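Local coordinates for protein exopolygalacturonase (PDB 2UVF) that probably releases digalacturonate from the ends of pectin-derived polygalacturonate chains, as a family 28 exopolygalacturonase built on a right-handed parallel beta-helix, at residues 374-379 with 433-438; 381-386 with 394-399. One frame throughout, in Å; residues are numbered along the deposited sequence.

Contact 1 of 2, residues 374-379 with 433-438; sequences TYDANN and MGHGAI. With NI (nickel (II) ion), chain K; ADA (alpha-D-galactopyranuronic acid), chain C; SO4 (sulfate ion), chain I.
Y375 and M433 have the nearest CA atoms, 7.3 Å apart, across two irregular loops, and no hydrogen bond links 374-379 to 433-438. The first loop folds into a beta turn closed by A377 N to T374 O (2.8 Å), and its central peptide, Y375-D376, is cis. G434 adopts a backbone conformation (phi 156°, psi 168°) that side-chain-bearing residues rarely tolerate. The cis link lays D376 CB over the centre of one face of the Y375 ring; M433 SD sits over the opposite face, offset toward the rim. That sulfur is 4.3 Å from the ring centroid and only 19° off the normal, which defines a Met-aromatic contact. Because M433 bends at its last torsion, its CE turns toward the phenol end, reaching Y375 OH at 3.3 Å.

Beside this sandwich, D376 binds a nickel ion through one oxygen, OD2, at 2.1 Å. Its other oxygen, OD1, accepts a hydrogen bond from water 1 (2.6 Å), itself a nickel ligand, so the carboxylate is gripped at both oxygens. Waters 2 and 3 and the carbonyl O of G401 also bind the metal. H435 CE1, a carbon, is modelled 2.3 Å from the nickel and its ND1 and NE2 both 3.2 Å, a doubtful placement that supports no bond. Farther along, N378 ND2 makes a weak bond to a sulfate, and N379 belongs to the glycan pocket, its OD1 held by R330. The loops follow strands 371-373 and 430-431 and lead into 383-386 and 438-441 of the beta-helix; strand 397-399, ending in D399, pairs with both preceding strands.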
ATOM      1  N   THR A 374      -7.235   9.777   3.572  1.00 24.11           N
ATOM      2  CA  THR A 374      -8.548   9.331   3.118  1.00 23.39           C
ATOM      3  C   THR A 374      -9.357   8.730   4.258  1.00 23.62           C
ATOM      4  O   THR A 374     -10.320   8.026   4.012  1.00 24.20           O
ATOM      5  CB  THR A 374      -8.454   8.304   1.958  1.00 23.60           C
ATOM      6  OG1 THR A 374      -7.912   7.065   2.433  1.00 22.67           O
ATOM      7  CG2 THR A 374      -7.557   8.815   0.830  1.00 23.56           C
ATOM      8  N   TYR A 375      -8.961   9.006   5.501  1.00 23.08           N
ATOM      9  CA  TYR A 375      -9.717   8.580   6.665  1.00 23.24           C
ATOM     10  C   TYR A 375     -10.914   9.497   6.730  1.00 23.88           C
ATOM     11  O   TYR A 375     -10.730  10.713   6.610  1.00 24.61           O
ATOM     12  CB  TYR A 375      -8.880   8.726   7.946  1.00 21.89           C
ATOM     13  CG  TYR A 375      -9.587   8.210   9.177  1.00 21.42           C
ATOM     14  CD1 TYR A 375      -9.564   6.856   9.486  1.00 21.80           C
ATOM     15  CD2 TYR A 375     -10.291   9.066  10.025  1.00 18.10           C
ATOM     16  CE1 TYR A 375     -10.222   6.363  10.583  1.00 15.77           C
ATOM     17  CE2 TYR A 375     -10.923   8.576  11.144  1.00 17.91           C
ATOM     18  CZ  TYR A 375     -10.875   7.217  11.415  1.00 18.49           C
ATOM     19  OH  TYR A 375     -11.520   6.692  12.518  1.00 18.84           O
ATOM     20  N   ASP A 376     -12.130   8.968   6.882  1.00 23.77           N
ATOM     21  CA  ASP A 376     -12.423   7.530   6.966  1.00 24.84           C
ATOM     22  C   ASP A 376     -13.376   7.129   5.819  1.00 24.50           C
ATOM     23  O   ASP A 376     -14.472   6.634   6.060  1.00 25.71           O
ATOM     24  CB  ASP A 376     -13.070   7.219   8.322  1.00 23.61           C
ATOM     25  CG  ASP A 376     -13.051   5.755   8.655  1.00 25.31           C
ATOM     26  OD1 ASP A 376     -13.696   5.362   9.652  1.00 24.99           O
ATOM     27  OD2 ASP A 376     -12.392   4.982   7.923  1.00 27.48           O
ATOM     28  N   ALA A 377     -12.946   7.370   4.585  1.00 24.09           N
ATOM     29  CA  ALA A 377     -13.727   7.060   3.393  1.00 24.10           C
ATOM     30  C   ALA A 377     -13.970   5.546   3.257  1.00 24.19           C
ATOM     31  O   ALA A 377     -13.011   4.764   3.176  1.00 23.72           O
ATOM     32  CB  ALA A 377     -13.047   7.628   2.167  1.00 22.71           C
ATOM     33  N   ASN A 378     -15.243   5.143   3.285  1.00 24.66           N
ATOM     34  CA  ASN A 378     -15.621   3.712   3.223  1.00 25.34           C
ATOM     35  C   ASN A 378     -15.020   3.022   2.001  1.00 24.98           C
ATOM     36  O   ASN A 378     -15.229   3.461   0.863  1.00 24.76           O
ATOM     37  CB  ASN A 378     -17.140   3.532   3.250  1.00 26.00           C
ATOM     38  CG  ASN A 378     -17.576   2.126   3.713  1.00 27.34           C
ATOM     39  OD1 ASN A 378     -16.858   1.421   4.429  1.00 27.38           O
ATOM     40  ND2 ASN A 378     -18.766   1.725   3.305  1.00 29.47           N
ATOM     41  N   ASN A 379     -14.259   1.960   2.273  1.00 24.69           N
ATOM     42  CA  ASN A 379     -13.480   1.191   1.289  1.00 24.19           C
ATOM     43  C   ASN A 379     -12.326   1.957   0.663  1.00 23.97           C
ATOM     44  O   ASN A 379     -11.775   1.535  -0.367  1.00 23.23           O
ATOM     45  CB  ASN A 379     -14.384   0.600   0.202  1.00 24.32           C
ATOM     46  CG  ASN A 379     -15.563  -0.127   0.785  1.00 25.32           C
ATOM     47  OD1 ASN A 379     -16.699   0.248   0.523  1.00 24.75           O
ATOM     48  ND2 ASN A 379     -15.303  -1.136   1.640  1.00 21.62           N
ATOM     49  N   MET A 433      -3.660   5.751  10.720  1.00 20.99           N
ATOM     50  CA  MET A 433      -4.913   4.983  10.768  1.00 23.44           C
ATOM     51  C   MET A 433      -5.164   4.189   9.501  1.00 22.62           C
ATOM     52  O   MET A 433      -4.656   4.525   8.424  1.00 22.09           O
ATOM     53  CB  MET A 433      -6.121   5.857  11.179  1.00 22.94           C
ATOM     54  CG  MET A 433      -5.885   6.478  12.536  1.00 24.08           C
ATOM     55  SD  MET A 433      -7.224   7.259  13.368  1.00 28.01           S
ATOM     56  CE  MET A 433      -8.431   5.949  13.441  1.00 28.81           C
ATOM     57  N   GLY A 434      -5.922   3.107   9.655  1.00 22.68           N
ATOM     58  CA  GLY A 434      -6.260   2.226   8.541  1.00 22.64           C
ATOM     59  C   GLY A 434      -6.583   0.864   9.105  1.00 22.97           C
ATOM     60  O   GLY A 434      -6.310   0.608  10.261  1.00 23.50           O
ATOM     61  N   HIS A 435      -7.150  -0.012   8.284  1.00 23.30           N
ATOM     62  CA  HIS A 435      -7.697  -1.270   8.761  1.00 23.27           C
ATOM     63  C   HIS A 435      -6.616  -2.332   8.900  1.00 23.61           C
ATOM     64  O   HIS A 435      -6.866  -3.411   9.429  1.00 22.05           O
ATOM     65  CB  HIS A 435      -8.801  -1.775   7.813  1.00 23.39           C
ATOM     66  CG  HIS A 435     -10.068  -0.990   7.867  1.00 23.61           C
ATOM     67  ND1 HIS A 435     -10.129   0.311   8.326  1.00 23.94           N
ATOM     68  CD2 HIS A 435     -11.328  -1.315   7.484  1.00 22.05           C
ATOM     69  CE1 HIS A 435     -11.372   0.747   8.235  1.00 20.97           C
ATOM     70  NE2 HIS A 435     -12.115  -0.212   7.711  1.00 23.39           N
ATOM     71  N   GLY A 436      -5.417  -2.028   8.403  1.00 24.27           N
ATOM     72  CA  GLY A 436      -4.302  -2.937   8.548  1.00 24.74           C
ATOM     73  C   GLY A 436      -3.161  -2.428   7.708  1.00 25.14           C
ATOM     74  O   GLY A 436      -3.364  -2.038   6.572  1.00 26.02           O
ATOM     75  N   ALA A 437      -1.968  -2.404   8.277  1.00 25.03           N
ATOM     76  CA  ALA A 437      -0.791  -1.920   7.558  1.00 25.50           C
ATOM     77  C   ALA A 437      -0.537  -2.789   6.337  1.00 26.14           C
ATOM     78  O   ALA A 437      -0.463  -2.290   5.210  1.00 26.03           O
ATOM     79  CB  ALA A 437       0.432  -1.912   8.465  1.00 24.46           C
ATOM     80  N   ILE A 438      -0.389  -4.092   6.589  1.00 26.88           N
ATOM     81  CA  ILE A 438      -0.094  -5.066   5.547  1.00 27.14           C
ATOM     82  C   ILE A 438      -1.201  -6.101   5.558  1.00 27.01           C
ATOM     83  O   ILE A 438      -1.375  -6.814   6.541  1.00 26.83           O
ATOM     84  CB  ILE A 438       1.311  -5.710   5.743  1.00 27.26           C
ATOM     85  CG1 ILE A 438       2.397  -4.618   5.886  1.00 27.07           C
ATOM     86  CG2 ILE A 438       1.623  -6.764   4.638  1.00 26.16           C
ATOM     87  CD1 ILE A 438       2.602  -3.751   4.645  1.00 29.39           C
TER
HETATM   88 NI    NI K1614     -11.875   2.939   8.102  1.00 34.33          NI
HETATM   89  C1  ADA C   1     -11.961  -4.032   2.437  1.00 47.05           C
HETATM   90  C2  ADA C   1     -11.956  -3.546   0.972  1.00 45.97           C
HETATM   91  C3  ADA C   1     -13.206  -4.156   0.297  1.00 47.22           C
HETATM   92  C4  ADA C   1     -12.895  -5.651   0.113  1.00 49.04           C
HETATM   93  C5  ADA C   1     -12.750  -6.240   1.528  1.00 49.86           C
HETATM   94  C6  ADA C   1     -12.363  -7.736   1.471  1.00 51.33           C
HETATM   95  O1  ADA C   1     -13.192  -3.715   3.149  1.00 47.38           O
HETATM   96  O2  ADA C   1     -11.895  -2.143   0.856  1.00 40.15           O
HETATM   97  O3  ADA C   1     -13.594  -3.478  -0.923  1.00 46.12           O
HETATM   98  O4  ADA C   1     -11.600  -5.762  -0.529  1.00 49.77           O
HETATM   99  O5  ADA C   1     -11.770  -5.479   2.360  1.00 49.61           O
HETATM  100  O6B ADA C   1     -11.144  -8.025   1.355  1.00 51.73           O
HETATM  101  O6A ADA C   1     -13.286  -8.585   1.550  1.00 52.09           O
HETATM  102  S   SO4 I1612     -17.358  -2.299   4.806  1.00104.95           S
HETATM  103  O1  SO4 I1612     -16.472  -1.327   5.445  1.00105.14           O
HETATM  104  O2  SO4 I1612     -18.224  -2.866   5.834  1.00105.07           O
HETATM  105  O3  SO4 I1612     -18.189  -1.640   3.799  1.00105.14           O
HETATM  106  O4  SO4 I1612     -16.558  -3.347   4.165  1.00104.34           O
HETATM  107  O   HOH W   1     -12.617   3.051  10.175  1.00 27.23           O
HETATM  108  O   HOH W   2      -9.696   3.827   8.646  1.00 26.55           O
HETATM  109  O   HOH W   3     -14.192   2.242   7.457  1.00 38.66           O

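Contact 2 of 2, residues 381-386 with 394-399; sequences DGIEFG and FNNFFD. With ADA (alpha-D-galactopyranuronic acid), chain B.
I383 and G382 meet F398 and N396 in a buried, mainly apolar contact inside the coil, where 381-386 and 394-399 face each other across the interior without a hydrogen bond. G382 CA lies 4.3 Å from F398 CE1, near the ring plane and at its edge. I383 meets the same edge: its CD1 is 4.1 Å from F398 CZ, the side chains crossing at about a right angle. With CG1 anti to the carbonyl carbon (chi1 -54°) and the chain extended beyond it, CD1 also reaches N396 OD1 at 3.6 Å. These are the inward residues of a parallel beta-helix, in which like positions stack from coil to coil: F398 stacks on H372 of one neighbouring coil and meets F431 of another with planes nearly parallel. The buried amide of N396 is engaged at both ends, ND2 donating to F394 O (3.1 Å, N-H...O angle 140°) from above the carbonyl plane, and OD1 bonding to H372 NE2. On the outward side of strand 383-386, E384 CD lies 3.3 Å from O3 of the chain B galacturonate; in the loop just before, D381 OD2 bonds weakly to O2 of the adjoining unit, chain C.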
ATOM      1  N   ASP A 381      -9.117   2.227   0.622  1.00 26.74           N
ATOM      2  CA  ASP A 381      -7.798   1.673   0.958  1.00 28.07           C
ATOM      3  C   ASP A 381      -6.717   2.483   0.266  1.00 27.78           C
ATOM      4  O   ASP A 381      -7.000   3.163  -0.711  1.00 27.58           O
ATOM      5  CB  ASP A 381      -7.658   0.138   0.752  1.00 27.79           C
ATOM      6  CG  ASP A 381      -8.367  -0.379  -0.461  1.00 31.29           C
ATOM      7  OD1 ASP A 381      -8.494   0.405  -1.453  1.00 32.25           O
ATOM      8  OD2 ASP A 381      -8.775  -1.584  -0.424  1.00 28.38           O
ATOM      9  N   GLY A 382      -5.497   2.432   0.798  1.00 27.88           N
ATOM     10  CA  GLY A 382      -4.413   3.274   0.288  1.00 27.73           C
ATOM     11  C   GLY A 382      -3.929   2.804  -1.072  1.00 28.21           C
ATOM     12  O   GLY A 382      -4.091   3.505  -2.061  1.00 27.78           O
ATOM     13  N   ILE A 383      -3.323   1.618  -1.115  1.00 28.66           N
ATOM     14  CA  ILE A 383      -2.886   1.029  -2.372  1.00 29.32           C
ATOM     15  C   ILE A 383      -3.340  -0.419  -2.429  1.00 29.76           C
ATOM     16  O   ILE A 383      -3.051  -1.202  -1.517  1.00 29.71           O
ATOM     17  CB  ILE A 383      -1.337   1.114  -2.587  1.00 29.90           C
ATOM     18  CG1 ILE A 383      -0.816   2.564  -2.451  1.00 29.08           C
ATOM     19  CG2 ILE A 383      -0.963   0.523  -3.970  1.00 29.98           C
ATOM     20  CD1 ILE A 383       0.704   2.727  -2.392  1.00 30.15           C
ATOM     21  N   GLU A 384      -4.074  -0.766  -3.488  1.00 29.50           N
ATOM     22  CA  GLU A 384      -4.357  -2.168  -3.799  1.00 28.94           C
ATOM     23  C   GLU A 384      -3.354  -2.704  -4.802  1.00 28.60           C
ATOM     24  O   GLU A 384      -3.105  -2.056  -5.812  1.00 28.38           O
ATOM     25  CB  GLU A 384      -5.763  -2.347  -4.378  1.00 28.73           C
ATOM     26  CG  GLU A 384      -6.852  -2.079  -3.407  1.00 28.60           C
ATOM     27  CD  GLU A 384      -8.208  -2.303  -3.990  1.00 27.92           C
ATOM     28  OE1 GLU A 384      -8.314  -2.641  -5.185  1.00 30.39           O
ATOM     29  OE2 GLU A 384      -9.178  -2.152  -3.241  1.00 29.38           O
ATOM     30  N   PHE A 385      -2.781  -3.874  -4.501  1.00 28.54           N
ATOM     31  CA  PHE A 385      -1.992  -4.634  -5.455  1.00 28.97           C
ATOM     32  C   PHE A 385      -2.791  -5.904  -5.815  1.00 29.08           C
ATOM     33  O   PHE A 385      -3.135  -6.708  -4.946  1.00 28.68           O
ATOM     34  CB  PHE A 385      -0.596  -4.957  -4.910  1.00 28.88           C
ATOM     35  CG  PHE A 385       0.317  -3.758  -4.781  1.00 30.09           C
ATOM     36  CD1 PHE A 385       0.762  -3.074  -5.914  1.00 30.12           C
ATOM     37  CD2 PHE A 385       0.751  -3.324  -3.519  1.00 29.86           C
ATOM     38  CE1 PHE A 385       1.606  -1.956  -5.804  1.00 29.68           C
ATOM     39  CE2 PHE A 385       1.598  -2.214  -3.396  1.00 28.97           C
ATOM     40  CZ  PHE A 385       2.028  -1.531  -4.545  1.00 29.67           C
ATOM     41  N   GLY A 386      -3.127  -6.048  -7.098  1.00 29.36           N
ATOM     42  CA  GLY A 386      -3.996  -7.136  -7.549  1.00 29.41           C
ATOM     43  C   GLY A 386      -3.425  -7.936  -8.702  1.00 29.54           C
ATOM     44  O   GLY A 386      -3.264  -7.412  -9.814  1.00 29.58           O
ATOM     45  N   PHE A 394       7.702   2.569  -0.560  1.00 27.40           N
ATOM     46  CA  PHE A 394       8.546   3.154   0.466  1.00 26.68           C
ATOM     47  C   PHE A 394       8.302   4.649   0.630  1.00 26.15           C
ATOM     48  O   PHE A 394       7.804   5.304  -0.290  1.00 26.03           O
ATOM     49  CB  PHE A 394      10.031   2.841   0.210  1.00 27.15           C
ATOM     50  CG  PHE A 394      10.624   3.484  -1.032  1.00 26.12           C
ATOM     51  CD1 PHE A 394      11.457   4.588  -0.915  1.00 24.88           C
ATOM     52  CD2 PHE A 394      10.443   2.911  -2.299  1.00 26.08           C
ATOM     53  CE1 PHE A 394      12.064   5.160  -2.033  1.00 22.82           C
ATOM     54  CE2 PHE A 394      11.041   3.475  -3.439  1.00 25.47           C
ATOM     55  CZ  PHE A 394      11.845   4.604  -3.304  1.00 25.48           C
ATOM     56  N   ASN A 395       8.625   5.156   1.817  1.00 25.51           N
ATOM     57  CA  ASN A 395       8.436   6.566   2.193  1.00 25.42           C
ATOM     58  C   ASN A 395       7.015   7.094   2.164  1.00 24.88           C
ATOM     59  O   ASN A 395       6.808   8.301   2.200  1.00 25.33           O
ATOM     60  CB  ASN A 395       9.359   7.493   1.384  1.00 25.42           C
ATOM     61  CG  ASN A 395      10.819   7.209   1.644  1.00 27.56           C
ATOM     62  OD1 ASN A 395      11.172   6.315   2.446  1.00 27.43           O
ATOM     63  ND2 ASN A 395      11.688   7.927   0.930  1.00 30.68           N
ATOM     64  N   ASN A 396       6.045   6.193   2.128  1.00 25.11           N
ATOM     65  CA  ASN A 396       4.630   6.576   2.098  1.00 24.65           C
ATOM     66  C   ASN A 396       4.151   6.990   3.475  1.00 23.63           C
ATOM     67  O   ASN A 396       4.608   6.467   4.469  1.00 24.67           O
ATOM     68  CB  ASN A 396       3.765   5.410   1.576  1.00 25.02           C
ATOM     69  CG  ASN A 396       3.663   5.351   0.048  1.00 24.11           C
ATOM     70  OD1 ASN A 396       2.585   5.101  -0.499  1.00 23.53           O
ATOM     71  ND2 ASN A 396       4.767   5.572  -0.639  1.00 25.96           N
ATOM     72  N   PHE A 397       3.248   7.958   3.533  1.00 23.36           N
ATOM     73  CA  PHE A 397       2.457   8.212   4.733  1.00 22.74           C
ATOM     74  C   PHE A 397       1.047   7.635   4.484  1.00 22.38           C
ATOM     75  O   PHE A 397       0.452   7.926   3.464  1.00 22.68           O
ATOM     76  CB  PHE A 397       2.398   9.723   5.024  1.00 22.14           C
ATOM     77  CG  PHE A 397       1.463  10.118   6.162  1.00 22.86           C
ATOM     78  CD1 PHE A 397       1.940  10.278   7.464  1.00 21.46           C
ATOM     79  CD2 PHE A 397       0.114  10.380   5.915  1.00 23.63           C
ATOM     80  CE1 PHE A 397       1.091  10.655   8.489  1.00 20.82           C
ATOM     81  CE2 PHE A 397      -0.742  10.756   6.940  1.00 21.80           C
ATOM     82  CZ  PHE A 397      -0.253  10.893   8.224  1.00 20.90           C
ATOM     83  N   PHE A 398       0.541   6.813   5.402  1.00 22.17           N
ATOM     84  CA  PHE A 398      -0.811   6.203   5.257  1.00 21.85           C
ATOM     85  C   PHE A 398      -1.723   6.644   6.395  1.00 21.59           C
ATOM     86  O   PHE A 398      -1.406   6.431   7.553  1.00 20.61           O
ATOM     87  CB  PHE A 398      -0.773   4.666   5.220  1.00 21.63           C
ATOM     88  CG  PHE A 398      -0.170   4.090   3.977  1.00 23.71           C
ATOM     89  CD1 PHE A 398      -0.960   3.812   2.859  1.00 25.01           C
ATOM     90  CD2 PHE A 398       1.190   3.794   3.923  1.00 22.72           C
ATOM     91  CE1 PHE A 398      -0.386   3.268   1.694  1.00 22.49           C
ATOM     92  CE2 PHE A 398       1.754   3.247   2.787  1.00 21.53           C
ATOM     93  CZ  PHE A 398       0.969   2.988   1.670  1.00 22.17           C
ATOM     94  N   ASP A 399      -2.846   7.275   6.038  1.00 21.74           N
ATOM     95  CA  ASP A 399      -3.976   7.541   6.945  1.00 22.12           C
ATOM     96  C   ASP A 399      -5.235   7.321   6.070  1.00 22.42           C
ATOM     97  O   ASP A 399      -5.653   8.204   5.302  1.00 22.88           O
ATOM     98  CB  ASP A 399      -3.894   8.981   7.504  1.00 21.51           C
ATOM     99  CG  ASP A 399      -4.772   9.197   8.703  1.00 22.49           C
ATOM    100  OD1 ASP A 399      -4.496   8.581   9.751  1.00 23.93           O
ATOM    101  OD2 ASP A 399      -5.732  10.012   8.615  1.00 24.46           O
TER
HETATM  102  C1  ADA B   2     -11.492  -6.779  -1.555  1.00 48.63           C
HETATM  103  C2  ADA B   2     -10.006  -6.828  -1.965  1.00 49.10           C
HETATM  104  C3  ADA B   2      -9.637  -5.448  -2.544  1.00 48.76           C
HETATM  105  C4  ADA B   2     -10.544  -5.118  -3.770  1.00 47.80           C
HETATM  106  C5  ADA B   2     -12.028  -5.153  -3.340  1.00 46.90           C
HETATM  107  C6  ADA B   2     -13.116  -4.883  -4.416  1.00 46.04           C
HETATM  108  O2  ADA B   2      -9.165  -7.191  -0.853  1.00 46.13           O
HETATM  109  O3  ADA B   2      -8.252  -5.391  -2.876  1.00 50.89           O
HETATM  110  O4  ADA B   2     -10.316  -6.028  -4.851  1.00 46.13           O
HETATM  111  O5  ADA B   2     -12.352  -6.416  -2.683  1.00 47.28           O
HETATM  112  O6B ADA B   2     -14.067  -5.695  -4.458  1.00 45.16           O
HETATM  113  O6A ADA B   2     -13.003  -3.881  -5.163  1.00 43.57           O

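How the contacts relate
Contact 1 is a surface contact between loops, while contact 2 lies in the core, its four touching residues all buried; their centres are about 10 Å apart. Along the sequence, both segments of contact 2 fall in the chain between the two segments of contact 1, and D399 joins them: its O is 2.8 Å from T374 N and its OD1 3.1 Å from M433 N, both probable hydrogen bonds. The chemistry follows position. Outside, a sulfur-aromatic pair joins the loops, and a nickel ion with its waters sits on D376 beside H435; inside, ring edge and aliphatic tip meet directly. Both border the glycan pocket, contact 1 through N379 and contact 2 through D381 and E384.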